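Local coordinates for integron cassette protein (Vibrio cholerae, PDB 3FY6) that is of unknown function, a mobile gene-cassette product whose antiparallel sheet packs against helices in a fold described as novel, at residues 15-27 against 62-74. Residues are numbered along the deposited sequence; the frame is centred on the assembly and turned at random.
Sequences NIYSPRWGRHETY and LQDIMNNDSVYPP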
loop_
_atom_site.group_PDB
_atom_site.type_symbol
_atom_site.label_atom_id
_atom_site.label_comp_id
_atom_site.label_asym_id
_atom_site.label_seq_id
_atom_site.Cartn_x
_atom_site.Cartn_y
_atom_site.Cartn_z
ATOM N N ASN A 15 14.839 -9.487 -1.282
ATOM C CA ASN A 15 15.492 -8.740 -0.215
ATOM C C ASN A 15 14.724 -7.467 0.130
ATOM O O ASN A 15 14.744 -6.492 -0.625
ATOM C CB ASN A 15 16.932 -8.415 -0.611
ATOM C CG ASN A 15 17.674 -9.634 -1.153
ATOM O OD1 ASN A 15 18.172 -9.622 -2.276
ATOM N ND2 ASN A 15 17.725 -10.694 -0.363
ATOM N N ILE A 16 14.042 -7.486 1.267
ATOM C CA ILE A 16 13.175 -6.372 1.645
ATOM C C ILE A 16 13.762 -5.579 2.813
ATOM O O ILE A 16 13.960 -6.121 3.898
ATOM C CB ILE A 16 11.772 -6.877 2.044
ATOM C CG1 ILE A 16 11.169 -7.731 0.915
ATOM C CG2 ILE A 16 10.858 -5.700 2.411
ATOM C CD1 ILE A 16 10.721 -6.925 -0.294
ATOM N N TYR A 17 14.016 -4.292 2.605
ATOM C CA TYR A 17 14.629 -3.491 3.662
ATOM C C TYR A 17 13.668 -3.230 4.811
ATOM O O TYR A 17 12.543 -2.778 4.598
ATOM C CB TYR A 17 15.189 -2.166 3.139
ATOM C CG TYR A 17 15.908 -1.426 4.238
ATOM C CD1 TYR A 17 17.215 -1.765 4.585
ATOM C CD2 TYR A 17 15.265 -0.434 4.974
ATOM C CE1 TYR A 17 17.873 -1.120 5.620
ATOM C CE2 TYR A 17 15.921 0.230 6.021
ATOM C CZ TYR A 17 17.221 -0.124 6.331
ATOM O OH TYR A 17 17.875 0.515 7.349
ATOM N N SER A 18 14.125 -3.506 6.028
ATOM C CA SER A 18 13.322 -3.330 7.231
ATOM C C SER A 18 13.960 -2.332 8.188
ATOM O O SER A 18 15.029 -2.592 8.738
ATOM C CB SER A 18 13.166 -4.665 7.964
ATOM O OG SER A 18 12.759 -4.448 9.312
ATOM N N PRO A 19 13.292 -1.197 8.413
ATOM C CA PRO A 19 13.781 -0.193 9.362
ATOM C C PRO A 19 13.795 -0.753 10.777
ATOM O O PRO A 19 14.492 -0.233 11.643
ATOM C CB PRO A 19 12.736 0.924 9.268
ATOM C CG PRO A 19 12.051 0.708 7.956
ATOM C CD PRO A 19 12.054 -0.775 7.741
ATOM N N ARG A 20 13.021 -1.805 11.008
ATOM C CA ARG A 20 12.940 -2.396 12.332
ATOM C C ARG A 20 14.208 -3.189 12.669
ATOM O O ARG A 20 14.622 -3.247 13.828
ATOM C CB ARG A 20 11.701 -3.287 12.452
ATOM C CG ARG A 20 11.555 -3.926 13.833
ATOM C CD ARG A 20 10.276 -4.744 13.972
ATOM N NE ARG A 20 10.113 -5.224 15.343
ATOM C CZ ARG A 20 9.405 -6.296 15.689
ATOM N NH1 ARG A 20 8.788 -7.018 14.764
ATOM N NH2 ARG A 20 9.322 -6.652 16.967
ATOM N N TRP A 21 14.830 -3.781 11.654
ATOM C CA TRP A 21 16.050 -4.559 11.857
ATOM C C TRP A 21 17.285 -3.935 11.214
ATOM O O TRP A 21 18.373 -4.488 11.310
ATOM C CB TRP A 21 15.850 -5.994 11.355
ATOM C CG TRP A 21 14.620 -6.599 11.940
ATOM C CD1 TRP A 21 13.451 -6.872 11.296
ATOM C CD2 TRP A 21 14.420 -6.964 13.310
ATOM N NE1 TRP A 21 12.540 -7.405 12.178
ATOM C CE2 TRP A 21 13.113 -7.473 13.420
ATOM C CE3 TRP A 21 15.231 -6.930 14.451
ATOM C CZ2 TRP A 21 12.590 -7.933 14.629
ATOM C CZ3 TRP A 21 14.712 -7.390 15.650
ATOM C CH2 TRP A 21 13.404 -7.883 15.730
ATOM N N GLY A 22 17.125 -2.781 10.574
ATOM C CA GLY A 22 18.251 -2.119 9.935
ATOM C C GLY A 22 18.963 -2.989 8.906
ATOM O O GLY A 22 20.191 -2.954 8.805
ATOM N N ARG A 23 18.201 -3.768 8.138
ATOM C CA ARG A 23 18.783 -4.671 7.146
ATOM C C ARG A 23 17.735 -5.144 6.156
ATOM O O ARG A 23 16.534 -5.040 6.413
ATOM C CB ARG A 23 19.386 -5.911 7.827
ATOM C CG ARG A 23 18.333 -6.895 8.347
ATOM C CD ARG A 23 18.932 -8.003 9.214
ATOM N NE ARG A 23 19.859 -8.835 8.450
ATOM C CZ ARG A 23 19.503 -9.907 7.746
ATOM N NH1 ARG A 23 18.235 -10.291 7.706
ATOM N NH2 ARG A 23 20.419 -10.599 7.081
ATOM N N HIS A 24 18.193 -5.690 5.033
ATOM C CA HIS A 24 17.284 -6.351 4.102
ATOM C C HIS A 24 16.917 -7.726 4.644
ATOM O O HIS A 24 17.787 -8.581 4.838
ATOM C CB HIS A 24 17.926 -6.477 2.714
ATOM C CG HIS A 24 18.027 -5.172 1.989
ATOM N ND1 HIS A 24 19.044 -4.270 2.220
ATOM C CD2 HIS A 24 17.224 -4.604 1.058
ATOM C CE1 HIS A 24 18.864 -3.203 1.462
ATOM N NE2 HIS A 24 17.767 -3.380 0.746
ATOM N N GLU A 25 15.631 -7.926 4.914
ATOM C CA GLU A 25 15.128 -9.229 5.332
ATOM C C GLU A 25 14.853 -10.102 4.105
ATOM O O GLU A 25 14.373 -9.619 3.074
ATOM C CB GLU A 25 13.857 -9.070 6.158
ATOM C CG GLU A 25 14.060 -8.297 7.457
ATOM C CD GLU A 25 14.754 -9.131 8.522
ATOM O OE1 GLU A 25 14.154 -10.123 8.978
ATOM O OE2 GLU A 25 15.891 -8.792 8.911
ATOM N N THR A 26 15.163 -11.388 4.215
ATOM C CA THR A 26 14.984 -12.300 3.094
ATOM C C THR A 26 13.574 -12.874 3.119
ATOM O O THR A 26 13.178 -13.531 4.076
ATOM C CB THR A 26 16.022 -13.450 3.120
ATOM O OG1 THR A 26 17.351 -12.906 3.129
ATOM C CG2 THR A 26 15.853 -14.365 1.901
ATOM N N TYR A 27 12.800 -12.587 2.081
ATOM C CA TYR A 27 11.501 -13.227 1.924
ATOM C C TYR A 27 11.667 -14.328 0.896
ATOM O O TYR A 27 12.107 -14.074 -0.224
ATOM C CB TYR A 27 10.459 -12.221 1.454
ATOM C CG TYR A 27 9.963 -11.318 2.556
ATOM C CD1 TYR A 27 10.820 -10.424 3.186
ATOM C CD2 TYR A 27 8.634 -11.360 2.968
ATOM C CE1 TYR A 27 10.367 -9.594 4.198
ATOM C CE2 TYR A 27 8.168 -10.533 3.983
ATOM C CZ TYR A 27 9.037 -9.653 4.593
ATOM O OH TYR A 27 8.585 -8.844 5.607
ATOM N N LEU A 62 0.402 -10.621 2.836
ATOM C CA LEU A 62 1.794 -10.232 2.668
ATOM C C LEU A 62 2.040 -8.896 3.343
ATOM O O LEU A 62 3.071 -8.670 3.971
ATOM C CB LEU A 62 2.104 -10.104 1.178
ATOM C CG LEU A 62 3.574 -9.900 0.846
ATOM C CD1 LEU A 62 4.366 -11.084 1.362
ATOM C CD2 LEU A 62 3.754 -9.741 -0.647
ATOM N N GLN A 63 1.068 -8.004 3.207
ATOM C CA GLN A 63 1.147 -6.693 3.817
ATOM C C GLN A 63 1.265 -6.815 5.340
ATOM O O GLN A 63 2.084 -6.135 5.962
ATOM C CB GLN A 63 -0.073 -5.856 3.402
ATOM C CG GLN A 63 -0.104 -5.501 1.899
ATOM C CD GLN A 63 -0.579 -6.648 0.981
ATOM O OE1 GLN A 63 -1.415 -7.472 1.364
ATOM N NE2 GLN A 63 -0.057 -6.677 -0.248
ATOM N N ASP A 64 0.458 -7.692 5.934
ATOM C CA ASP A 64 0.495 -7.919 7.378
ATOM C C ASP A 64 1.882 -8.331 7.864
ATOM O O ASP A 64 2.394 -7.773 8.831
ATOM C CB ASP A 64 -0.521 -8.992 7.793
ATOM C CG ASP A 64 -1.962 -8.511 7.693
ATOM O OD1 ASP A 64 -2.187 -7.280 7.657
ATOM O OD2 ASP A 64 -2.872 -9.369 7.653
ATOM N N ILE A 65 2.488 -9.319 7.210
ATOM C CA ILE A 65 3.791 -9.803 7.679
ATOM C C ILE A 65 4.881 -8.757 7.463
ATOM O O ILE A 65 5.776 -8.605 8.290
ATOM C CB ILE A 65 4.186 -11.204 7.107
ATOM C CG1 ILE A 65 4.463 -11.152 5.611
ATOM C CG2 ILE A 65 3.089 -12.231 7.396
ATOM C CD1 ILE A 65 4.588 -12.541 4.974
HETATM N N MSE A 66 4.787 -8.013 6.367
HETATM C CA MSE A 66 5.706 -6.907 6.144
HETATM C C MSE A 66 5.529 -5.760 7.157
HETATM O O MSE A 66 6.509 -5.097 7.519
HETATM C CB MSE A 66 5.598 -6.397 4.708
HETATM C CG MSE A 66 6.098 -7.401 3.677
HETATM SE SE MSE A 66 6.254 -6.547 1.934
HETATM C CE MSE A 66 6.895 -8.061 0.870
ATOM N N ASN A 67 4.292 -5.523 7.605
ATOM C CA ASN A 67 4.029 -4.489 8.603
ATOM C C ASN A 67 4.816 -4.829 9.859
ATOM O O ASN A 67 5.264 -3.954 10.581
ATOM C CB ASN A 67 2.533 -4.397 8.959
ATOM C CG ASN A 67 1.700 -3.645 7.911
ATOM O OD1 ASN A 67 0.483 -3.565 8.034
ATOM N ND2 ASN A 67 2.351 -3.108 6.880
ATOM N N ASN A 68 4.980 -6.120 10.104
ATOM C CA ASN A 68 5.743 -6.573 11.255
ATOM C C ASN A 68 7.224 -6.209 11.158
ATOM O O ASN A 68 7.905 -6.091 12.174
ATOM C CB ASN A 68 5.553 -8.073 11.467
ATOM C CG ASN A 68 4.228 -8.396 12.126
ATOM O OD1 ASN A 68 3.637 -7.546 12.794
ATOM N ND2 ASN A 68 3.749 -9.620 11.939
ATOM N N ASP A 69 7.715 -6.029 9.936
ATOM C CA ASP A 69 9.073 -5.538 9.738
ATOM C C ASP A 69 9.105 -4.006 9.635
ATOM O O ASP A 69 10.110 -3.427 9.223
ATOM C CB ASP A 69 9.700 -6.162 8.493
ATOM C CG ASP A 69 10.185 -7.592 8.723
ATOM O OD1 ASP A 69 10.325 -8.002 9.900
ATOM O OD2 ASP A 69 10.432 -8.303 7.714
ATOM N N SER A 70 8.008 -3.359 10.022
ATOM C CA SER A 70 7.853 -1.913 9.821
ATOM C C SER A 70 7.955 -1.513 8.350
ATOM O O SER A 70 8.508 -0.464 8.017
ATOM C CB SER A 70 8.871 -1.123 10.651
ATOM O OG SER A 70 8.678 -1.351 12.037
ATOM N N VAL A 71 7.429 -2.363 7.475
ATOM C CA VAL A 71 7.396 -2.087 6.045
ATOM C C VAL A 71 5.929 -1.926 5.622
ATOM O O VAL A 71 5.086 -2.742 5.989
ATOM C CB VAL A 71 8.077 -3.232 5.235
ATOM C CG1 VAL A 71 7.846 -3.061 3.742
ATOM C CG2 VAL A 71 9.575 -3.301 5.555
ATOM N N TYR A 72 5.639 -0.869 4.867
ATOM C CA TYR A 72 4.274 -0.545 4.451
ATOM C C TYR A 72 4.208 -0.518 2.935
ATOM O O TYR A 72 4.364 0.531 2.316
ATOM C CB TYR A 72 3.850 0.800 5.073
ATOM C CG TYR A 72 4.069 0.765 6.565
ATOM C CD1 TYR A 72 3.099 0.240 7.409
ATOM C CD2 TYR A 72 5.284 1.156 7.121
ATOM C CE1 TYR A 72 3.311 0.155 8.776
ATOM C CE2 TYR A 72 5.505 1.077 8.484
ATOM C CZ TYR A 72 4.515 0.578 9.307
ATOM O OH TYR A 72 4.727 0.492 10.666
ATOM N N PRO A 73 3.985 -1.693 2.332
ATOM C CA PRO A 73 4.034 -1.883 0.884
ATOM C C PRO A 73 2.721 -1.439 0.273
ATOM O O PRO A 73 1.715 -1.390 0.974
ATOM C CB PRO A 73 4.152 -3.406 0.732
ATOM C CG PRO A 73 3.786 -3.989 2.089
ATOM C CD PRO A 73 3.422 -2.869 3.012
ATOM N N PRO A 74 2.719 -1.117 -1.022
ATOM C CA PRO A 74 1.438 -0.809 -1.667
ATOM C C PRO A 74 0.480 -1.985 -1.467
ATOM O O PRO A 74 0.916 -3.136 -1.391
ATOM C CB PRO A 74 1.821 -0.662 -3.135
ATOM C CG PRO A 74 3.291 -0.278 -3.103
ATOM C CD PRO A 74 3.859 -1.029 -1.952
#
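The hydroxyl of Ser18 sits at the centre of a small polar knot: OG donates to the backbone O of Asp69 at 2.8 Å and accepts from the backbone N of Trp21 at 3.2 Å, an ST motif, with a weak bond from Arg20 N besides. With OG anti to the backbone N (chi1 162°), one side chain thus braces its own hairpin turn, which carries a G1 bulge, and reaches the loop after helix 62-67. The carboxylate of Asp69 is held at both oxygens. Tyr27 OH donates to OD2 at 2.9 Å and Trp21 NE1 to OD1 at 3.2 Å; both donors approach from out of the carboxylate plane, and each ring stands nearly perpendicular to it, although OD1 lies in the plane of the indole. Farther out, the extended Arg20 chain brings NH1 to the backbone O of Asn68 (2.9 Å), while Trp21 CZ2 stands over the centre of the Arg20 guanidinium and Arg20 CG lies over the indole face near its rim. Beside this cluster the selenomethionine Met66 sets CE over one face of the Tyr27 ring, near the rim, and meets Ile16 CD1 at 4.2 Å; its selenium makes an oblique Met-aromatic contact with the same ring. Val71 CG2 presses on Tyr17 O at 3.2 Å and touches Ile16 CG2; helix 95-114 also packs on Ile16 and Val71. Ser70, at positive phi, closes the helix in a Schellman motif, and its backbone O meets Pro19 CD. The first hairpin of the sheet is thereby fastened to the helix C-terminus. Glu25 OE1, 4.3 Å from Asp69 OD2, would tend to raise the Asp69 pKa; the two neutral donors, and the Arg23 salt bridge to Glu25, probably help Asp69 stay ionised.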